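Local coordinates for cytochrome P450 monooxygenase (Rhodococcus sp. ECU0066, PDB 6KBH), which probably works as a self-sufficient cytochrome P450 monooxygenase, in which FMN and a 2Fe-2S cluster pass electrons to the heme, at residues L175-L180 / P436-V441; E162-F167 / E408-R413; I485-L490 / S613-A618. All coordinates share one frame; numbering follows the deposited sequence.

Interaction 1: L175-L180 / P436-V441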
# COMPACT_ATOMS: atom_id res chain seq x y z
N LEU A 175 15.13 2.69 -22.73
CA LEU A 175 14.37 1.79 -21.87
C LEU A 175 12.94 1.62 -22.38
O LEU A 175 12.43 0.50 -22.42
CB LEU A 175 14.40 2.32 -20.44
CG LEU A 175 15.75 2.41 -19.72
CD1 LEU A 175 15.60 3.02 -18.33
CD2 LEU A 175 16.41 1.04 -19.63
N VAL A 176 12.32 2.72 -22.84
CA VAL A 176 10.91 2.69 -23.22
C VAL A 176 10.66 1.64 -24.30
O VAL A 176 9.93 0.67 -24.10
CB VAL A 176 10.44 4.08 -23.68
CG1 VAL A 176 9.01 4.02 -24.22
CG2 VAL A 176 10.54 5.09 -22.55
N ASP A 177 11.29 1.82 -25.47
CA ASP A 177 10.96 0.98 -26.62
C ASP A 177 11.41 -0.46 -26.41
O ASP A 177 10.70 -1.40 -26.78
CB ASP A 177 11.58 1.55 -27.89
CG ASP A 177 10.75 2.66 -28.49
OD1 ASP A 177 9.51 2.62 -28.35
OD2 ASP A 177 11.35 3.57 -29.11
N GLU A 178 12.60 -0.66 -25.84
CA GLU A 178 13.14 -2.00 -25.73
C GLU A 178 12.68 -2.73 -24.47
O GLU A 178 12.63 -3.97 -24.47
CB GLU A 178 14.67 -1.97 -25.79
CG GLU A 178 15.24 -1.20 -26.98
CD GLU A 178 14.75 -1.74 -28.32
OE1 GLU A 178 14.51 -2.96 -28.44
OE2 GLU A 178 14.62 -0.93 -29.27
N MET A 179 12.38 -2.01 -23.39
CA MET A 179 11.92 -2.67 -22.17
C MET A 179 10.51 -2.27 -21.75
O MET A 179 9.63 -3.13 -21.68
CB MET A 179 12.91 -2.38 -21.04
CG MET A 179 12.53 -3.02 -19.72
SD MET A 179 13.60 -2.50 -18.38
CE MET A 179 12.82 -3.34 -17.00
N LEU A 180 10.26 -0.98 -21.48
CA LEU A 180 9.09 -0.61 -20.69
C LEU A 180 7.81 -0.53 -21.51
O LEU A 180 6.73 -0.63 -20.93
CB LEU A 180 9.29 0.73 -19.96
CG LEU A 180 10.32 0.91 -18.85
CD1 LEU A 180 10.13 -0.14 -17.76
CD2 LEU A 180 11.72 0.88 -19.37
N PRO A 436 6.97 9.51 -21.24
CA PRO A 436 7.90 9.93 -22.29
C PRO A 436 7.93 8.97 -23.46
O PRO A 436 7.78 7.75 -23.31
CB PRO A 436 9.26 9.97 -21.57
CG PRO A 436 9.11 9.02 -20.43
CD PRO A 436 7.67 9.10 -20.01
N ASP A 437 8.10 9.54 -24.66
CA ASP A 437 8.32 8.72 -25.84
C ASP A 437 9.56 7.86 -25.67
O ASP A 437 9.59 6.71 -26.12
CB ASP A 437 8.45 9.61 -27.08
CG ASP A 437 7.18 10.38 -27.37
OD1 ASP A 437 6.10 9.92 -26.97
OD2 ASP A 437 7.27 11.45 -28.01
N HIS A 438 10.58 8.39 -25.02
CA HIS A 438 11.83 7.68 -24.83
C HIS A 438 12.49 8.14 -23.53
O HIS A 438 12.33 9.29 -23.11
CB HIS A 438 12.81 7.91 -25.98
CG HIS A 438 12.23 7.64 -27.33
ND1 HIS A 438 11.77 6.40 -27.72
CD2 HIS A 438 12.02 8.47 -28.39
CE1 HIS A 438 11.30 6.47 -28.95
NE2 HIS A 438 11.44 7.71 -29.38
N VAL A 439 13.23 7.23 -22.91
CA VAL A 439 14.20 7.57 -21.89
C VAL A 439 15.51 6.89 -22.29
O VAL A 439 15.55 5.68 -22.51
CB VAL A 439 13.72 7.18 -20.47
CG1 VAL A 439 14.03 5.74 -20.10
CG2 VAL A 439 14.29 8.12 -19.43
N TRP A 440 16.55 7.70 -22.50
CA TRP A 440 17.82 7.22 -23.02
C TRP A 440 18.82 7.15 -21.88
O TRP A 440 19.06 8.15 -21.20
CB TRP A 440 18.32 8.12 -24.15
CG TRP A 440 17.49 8.07 -25.40
CD1 TRP A 440 16.56 8.98 -25.81
CD2 TRP A 440 17.51 7.04 -26.40
NE1 TRP A 440 16.00 8.59 -27.00
CE2 TRP A 440 16.56 7.40 -27.38
CE3 TRP A 440 18.23 5.85 -26.56
CZ2 TRP A 440 16.32 6.61 -28.51
CZ3 TRP A 440 17.99 5.07 -27.68
CH2 TRP A 440 17.04 5.46 -28.64
N VAL A 441 19.39 5.97 -21.67
CA VAL A 441 20.24 5.72 -20.51
C VAL A 441 21.56 5.12 -20.97
O VAL A 441 21.59 4.25 -21.85
CB VAL A 441 19.54 4.81 -19.48
CG1 VAL A 441 18.32 5.51 -18.90
CG2 VAL A 441 19.14 3.50 -20.12

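Interaction 2: E162-F167 / E408-R413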
# COMPACT_ATOMS: atom_id res chain seq x y z
N GLU A 162 13.95 -11.43 -19.38
CA GLU A 162 14.06 -11.80 -20.79
C GLU A 162 14.35 -10.59 -21.67
O GLU A 162 15.02 -10.72 -22.70
CB GLU A 162 12.77 -12.48 -21.26
CG GLU A 162 12.58 -13.90 -20.79
CD GLU A 162 11.43 -14.59 -21.49
OE1 GLU A 162 10.78 -13.94 -22.34
OE2 GLU A 162 11.17 -15.78 -21.20
N TYR A 163 13.86 -9.42 -21.28
CA TYR A 163 14.08 -8.20 -22.05
C TYR A 163 15.38 -7.49 -21.68
O TYR A 163 16.13 -7.08 -22.57
CB TYR A 163 12.89 -7.25 -21.86
CG TYR A 163 11.74 -7.52 -22.81
CD1 TYR A 163 11.80 -7.10 -24.14
CD2 TYR A 163 10.60 -8.19 -22.39
CE1 TYR A 163 10.76 -7.34 -25.01
CE2 TYR A 163 9.55 -8.44 -23.26
CZ TYR A 163 9.64 -8.01 -24.57
OH TYR A 163 8.60 -8.25 -25.44
N VAL A 164 15.67 -7.36 -20.38
CA VAL A 164 16.82 -6.54 -19.98
C VAL A 164 18.13 -7.17 -20.42
O VAL A 164 19.11 -6.46 -20.70
CB VAL A 164 16.78 -6.28 -18.46
CG1 VAL A 164 16.64 -7.56 -17.72
CG2 VAL A 164 18.04 -5.56 -17.99
N ASP A 165 18.20 -8.50 -20.51
CA ASP A 165 19.45 -9.14 -20.89
C ASP A 165 19.75 -9.06 -22.38
O ASP A 165 20.84 -9.46 -22.80
CB ASP A 165 19.46 -10.60 -20.43
CG ASP A 165 18.39 -11.45 -21.10
OD1 ASP A 165 17.68 -10.94 -21.99
OD2 ASP A 165 18.26 -12.63 -20.72
N ARG A 166 18.81 -8.57 -23.20
CA ARG A 166 19.11 -8.37 -24.61
C ARG A 166 20.01 -7.15 -24.80
O ARG A 166 20.90 -7.15 -25.66
CB ARG A 166 17.82 -8.21 -25.41
CG ARG A 166 16.81 -9.30 -25.14
CD ARG A 166 15.64 -9.22 -26.11
NE ARG A 166 14.56 -10.11 -25.71
CZ ARG A 166 13.48 -10.36 -26.45
NH1 ARG A 166 13.34 -9.78 -27.64
NH2 ARG A 166 12.55 -11.18 -26.00
N PHE A 167 19.78 -6.10 -24.01
CA PHE A 167 20.52 -4.85 -24.12
C PHE A 167 21.45 -4.62 -22.94
O PHE A 167 21.91 -3.50 -22.73
CB PHE A 167 19.53 -3.69 -24.30
CG PHE A 167 18.48 -3.59 -23.21
CD1 PHE A 167 18.82 -3.46 -21.87
CD2 PHE A 167 17.13 -3.63 -23.55
CE1 PHE A 167 17.84 -3.37 -20.89
CE2 PHE A 167 16.15 -3.55 -22.57
CZ PHE A 167 16.50 -3.41 -21.25
N GLU A 408 13.38 -3.21 -9.32
CA GLU A 408 14.44 -3.84 -8.55
C GLU A 408 15.53 -4.40 -9.45
O GLU A 408 16.71 -4.25 -9.15
CB GLU A 408 13.91 -4.90 -7.57
CG GLU A 408 13.29 -6.15 -8.13
CD GLU A 408 13.51 -7.35 -7.20
OE1 GLU A 408 14.67 -7.64 -6.87
OE2 GLU A 408 12.51 -7.99 -6.82
N GLU A 409 15.16 -4.99 -10.59
CA GLU A 409 16.17 -5.54 -11.49
C GLU A 409 17.10 -4.45 -12.02
O GLU A 409 18.31 -4.65 -12.10
CB GLU A 409 15.53 -6.29 -12.64
CG GLU A 409 16.58 -7.06 -13.43
CD GLU A 409 16.00 -8.05 -14.41
OE1 GLU A 409 14.78 -8.01 -14.67
OE2 GLU A 409 16.78 -8.90 -14.92
N LEU A 410 16.54 -3.30 -12.41
CA LEU A 410 17.38 -2.24 -12.97
C LEU A 410 18.23 -1.56 -11.91
O LEU A 410 19.29 -1.01 -12.23
CB LEU A 410 16.52 -1.22 -13.72
CG LEU A 410 15.59 -1.81 -14.78
CD1 LEU A 410 14.66 -0.74 -15.31
CD2 LEU A 410 16.37 -2.46 -15.92
N THR A 411 17.79 -1.57 -10.65
CA THR A 411 18.65 -1.09 -9.58
C THR A 411 19.63 -2.15 -9.12
O THR A 411 20.72 -1.82 -8.63
CB THR A 411 17.82 -0.62 -8.39
OG1 THR A 411 17.11 -1.73 -7.82
CG2 THR A 411 16.84 0.46 -8.82
N ARG A 412 19.27 -3.43 -9.25
CA ARG A 412 20.21 -4.50 -8.93
C ARG A 412 21.34 -4.54 -9.95
O ARG A 412 22.52 -4.36 -9.60
CB ARG A 412 19.48 -5.84 -8.90
CG ARG A 412 18.61 -6.06 -7.67
CD ARG A 412 19.38 -6.71 -6.55
NE ARG A 412 18.47 -7.16 -5.50
CZ ARG A 412 17.68 -8.23 -5.60
NH1 ARG A 412 17.68 -8.96 -6.71
NH2 ARG A 412 16.88 -8.56 -4.60
N ARG A 413 21.00 -4.77 -11.22
CA ARG A 413 22.02 -5.08 -12.21
C ARG A 413 22.76 -3.84 -12.70
O ARG A 413 23.98 -3.88 -12.87
CB ARG A 413 21.37 -5.82 -13.39
CG ARG A 413 20.81 -7.18 -13.00
CD ARG A 413 19.93 -7.79 -14.07
NE ARG A 413 20.68 -8.20 -15.25
CZ ARG A 413 20.16 -8.92 -16.25
NH1 ARG A 413 18.90 -9.32 -16.20
NH2 ARG A 413 20.91 -9.25 -17.29

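Interaction 3: I485-L490 / S613-A618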
# COMPACT_ATOMS: atom_id res chain seq x y z
N ILE A 485 23.22 -14.16 26.60
CA ILE A 485 23.05 -13.76 28.00
C ILE A 485 22.22 -14.75 28.78
O ILE A 485 21.97 -14.53 29.98
CB ILE A 485 22.46 -12.35 28.11
CG1 ILE A 485 21.29 -12.18 27.14
CG2 ILE A 485 23.52 -11.29 27.85
CD1 ILE A 485 20.46 -10.95 27.38
N ALA A 486 21.77 -15.83 28.15
CA ALA A 486 21.05 -16.94 28.78
C ALA A 486 21.00 -18.05 27.75
O ALA A 486 21.32 -17.86 26.58
CB ALA A 486 19.65 -16.54 29.24
N ASP A 487 20.59 -19.24 28.20
CA ASP A 487 20.44 -20.35 27.26
C ASP A 487 19.26 -20.08 26.34
O ASP A 487 18.16 -19.75 26.80
CB ASP A 487 20.27 -21.67 28.01
CG ASP A 487 21.15 -21.76 29.24
OD1 ASP A 487 22.38 -21.88 29.08
OD2 ASP A 487 20.61 -21.74 30.37
N ASP A 488 19.50 -20.20 25.03
CA ASP A 488 18.49 -19.98 24.00
C ASP A 488 18.02 -18.53 23.95
O ASP A 488 16.90 -18.25 23.51
CB ASP A 488 17.30 -20.93 24.18
CG ASP A 488 17.70 -22.39 24.07
OD1 ASP A 488 18.52 -22.71 23.19
OD2 ASP A 488 17.19 -23.21 24.87
N ILE A 489 18.85 -17.58 24.38
CA ILE A 489 18.50 -16.16 24.37
C ILE A 489 19.68 -15.37 23.82
O ILE A 489 20.77 -15.41 24.39
CB ILE A 489 18.11 -15.65 25.77
CG1 ILE A 489 16.72 -16.18 26.15
CG2 ILE A 489 18.11 -14.13 25.80
CD1 ILE A 489 16.33 -15.89 27.58
N LEU A 490 19.46 -14.65 22.71
CA LEU A 490 20.44 -13.70 22.18
C LEU A 490 20.14 -12.30 22.67
O LEU A 490 18.99 -11.94 22.91
CB LEU A 490 20.46 -13.63 20.64
CG LEU A 490 20.78 -14.77 19.69
CD1 LEU A 490 22.16 -15.37 19.94
CD2 LEU A 490 19.70 -15.77 19.79
N SER A 613 14.77 -21.73 34.94
CA SER A 613 16.13 -22.01 35.40
C SER A 613 16.88 -20.70 35.57
O SER A 613 16.68 -19.74 34.82
CB SER A 613 16.86 -22.92 34.41
OG SER A 613 18.23 -23.04 34.75
N ARG A 614 17.77 -20.67 36.57
CA ARG A 614 18.60 -19.49 36.77
C ARG A 614 19.61 -19.32 35.64
O ARG A 614 20.00 -18.19 35.32
CB ARG A 614 19.31 -19.55 38.12
CG ARG A 614 19.94 -18.22 38.51
CD ARG A 614 20.80 -18.26 39.77
NE ARG A 614 20.04 -18.42 41.01
CZ ARG A 614 20.10 -19.49 41.79
NH1 ARG A 614 20.86 -20.52 41.45
NH2 ARG A 614 19.39 -19.54 42.91
N THR A 615 20.04 -20.43 35.03
CA THR A 615 20.93 -20.36 33.89
C THR A 615 20.25 -19.71 32.69
O THR A 615 20.89 -18.99 31.91
CB THR A 615 21.43 -21.75 33.52
OG1 THR A 615 20.38 -22.48 32.86
CG2 THR A 615 21.86 -22.52 34.76
N SER A 616 18.95 -19.96 32.53
CA SER A 616 18.17 -19.46 31.40
C SER A 616 17.38 -18.20 31.74
O SER A 616 16.42 -17.87 31.04
CB SER A 616 17.23 -20.55 30.89
OG SER A 616 16.24 -20.85 31.86
N MET A 617 17.76 -17.51 32.81
CA MET A 617 17.10 -16.27 33.21
C MET A 617 18.04 -15.11 32.91
O MET A 617 19.05 -14.93 33.59
CB MET A 617 16.71 -16.30 34.69
CG MET A 617 15.25 -16.66 34.92
SD MET A 617 14.94 -17.43 36.52
CE MET A 617 15.55 -16.17 37.64
N ALA A 618 17.70 -14.35 31.87
CA ALA A 618 18.55 -13.26 31.41
C ALA A 618 18.43 -12.05 32.33
O ALA A 618 17.40 -11.83 32.97
CB ALA A 618 18.19 -12.87 29.98

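Interaction 1: L175-L180 / P436-V441
Leu175 N donates to Val439 O at 3.0 Å, nearly along the C=O axis. This is the one hydrogen bond between 175-180 and 436-441. Asp174, just before the helix, adds to the join: one carboxylate oxygen accepts Val439 N, the other Asp177 N and, weakly, His438 ND1. Apolar side chains fill in around these bonds. Leu175 CB lies 3.5 Å from Val439 CG1. CG of Leu175 is anti to its carbonyl carbon (chi1 -63°), which puts Leu175 CG 3.6 Å from Val441 CG2. The Leu175 and Val441 side chains cross at about a right angle. Val176 spreads its two methyls over the incoming loop. Val176 CG2 reaches Val439 N at 3.5 Å and also touches His438 CA, while CG1 rests on Asp437 O. At the outer margin Asp177 OD2 comes to the edge of the His438 ring, with the carboxylate turned 70° from the ring plane. Leu175 and Pro436 also touch helix 284-300. Strand 172-174 runs straight into helix 175-180, and the contact packs the start of that helix on 436-441, at the small three-stranded antiparallel sheet known as beta3 in cytochromes P450.

Interaction 2: E162-F167 / E408-R413
Val164 points its two methyls at different parts of Glu409, Leu410 and Arg413 on helix 396-413. Its CG1 lies between the backbone N and the carbonyl carbon (chi1 52°). That methyl meets two charged groups, Glu409 OE2 and Arg413 NH1, which are partners of each other. CG2 stands above one face of the Arg413 guanidinium, toward the rim. Val164 CG2 also meets Leu410 CD2 at 4.1 Å, the two side chains running antiparallel. Val164 and Glu409 cross obliquely, and so do Val164 and Arg413.

The charged pair is internal to one helix. Arg413 NH1 donates to Glu409 OE2 on its anti side in a salt bridge, and the oxygen lies almost in the guanidinium plane. The Arg413 chain bends at chi3 (69°), which sets NE. NE has its own salt bridge to Glu450.

Helices 153-164 and 396-413 correspond to helices D and L of the cytochrome P450 fold, two members of its core four-helix bundle. Arg161, one turn before Val164, also salt-bridges Glu409 OE2, so that oxygen serves an arginine from each helix.

Asp165 meets the edge of the same guanidinium through carbon: its CB is 3.7 Å from Arg413 NH2. Asp165 OD2 is 5.5 Å from Arg413 NH2, not in contact, though the opposite charges would probably still attract. An alanine in place of Arg413 would probably leave Glu450 without this mate, Glu409 with Arg161 as its remaining partner here, and a gap beside Val164. Leu410 and Phe167 also touch Met179 of helix 175-180.

Interaction 3: I485-L490 / S613-A618
Ala618, Asp487 and Ser616 bury the most surface here. Ala618 turns its CB into a small apolar patch on 485-490. Ala618 CB meets Ile485 CD1 at 3.9 Å and Ala486 CB at 4.0 Å. Ile489 CD1 approaches it from further off and also reaches Ser616 O.

Asp487 supplies the polar half. Asp487 OD2 accepts a hydrogen bond from Thr615 OG1 at 2.6 Å, met nearly along the C-O axis. In Thr615, OG1 sits between the backbone N and the carbonyl carbon (chi1 75°), which turns it to Asp487 OD2. Asp487 OD2 also touches Ser616 CB at 3.6 Å, and Ser616 N lies near it at too poor an angle for a bond. Ser616 OG instead bonds back at 3.2 Å to Ser613 O, of the residue just before the turn, from above the carbonyl plane. Ala486 fits between the two halves, Ala486 CB being 3.8 Å from Ser616 C.

Each segment contains a beta turn. Ala486 to Ile489 form a type II turn joining strands 475-486 and 489-496 of the flavin-binding barrel. Arg614 to Met617 form a type I turn after strand 605-611 of the parallel sheet. The contact thus joins barrel and nucleotide-binding-type domain, as in phthalate dioxygenase reductase relatives. The Ile489 side chain is about 7 Å from the bound FMN. One charged hydrogen bond on the exposed side and methyl packing behind it imply that solvent is likely to weaken the polar link more than the apolar one.

Interactions 1 and 2 are both buried and both belong to the heme domain. Their segments alternate along the chain and touch directly. Helix 175-180, part of interaction 1, also packs against interaction 2. Interaction 1 sets a helix start against the loop leading into a strand, through a backbone bond and branched apolar side chains. Interaction 2 sets one valine against a charged pair of the facing helix and has no hydrogen bond across it. Interaction 3 is partly buried and stands apart, its nearest atoms about 25 Å from interaction 2. It joins two turns in the reductase part through an aspartate-threonine bond and small methyl groups.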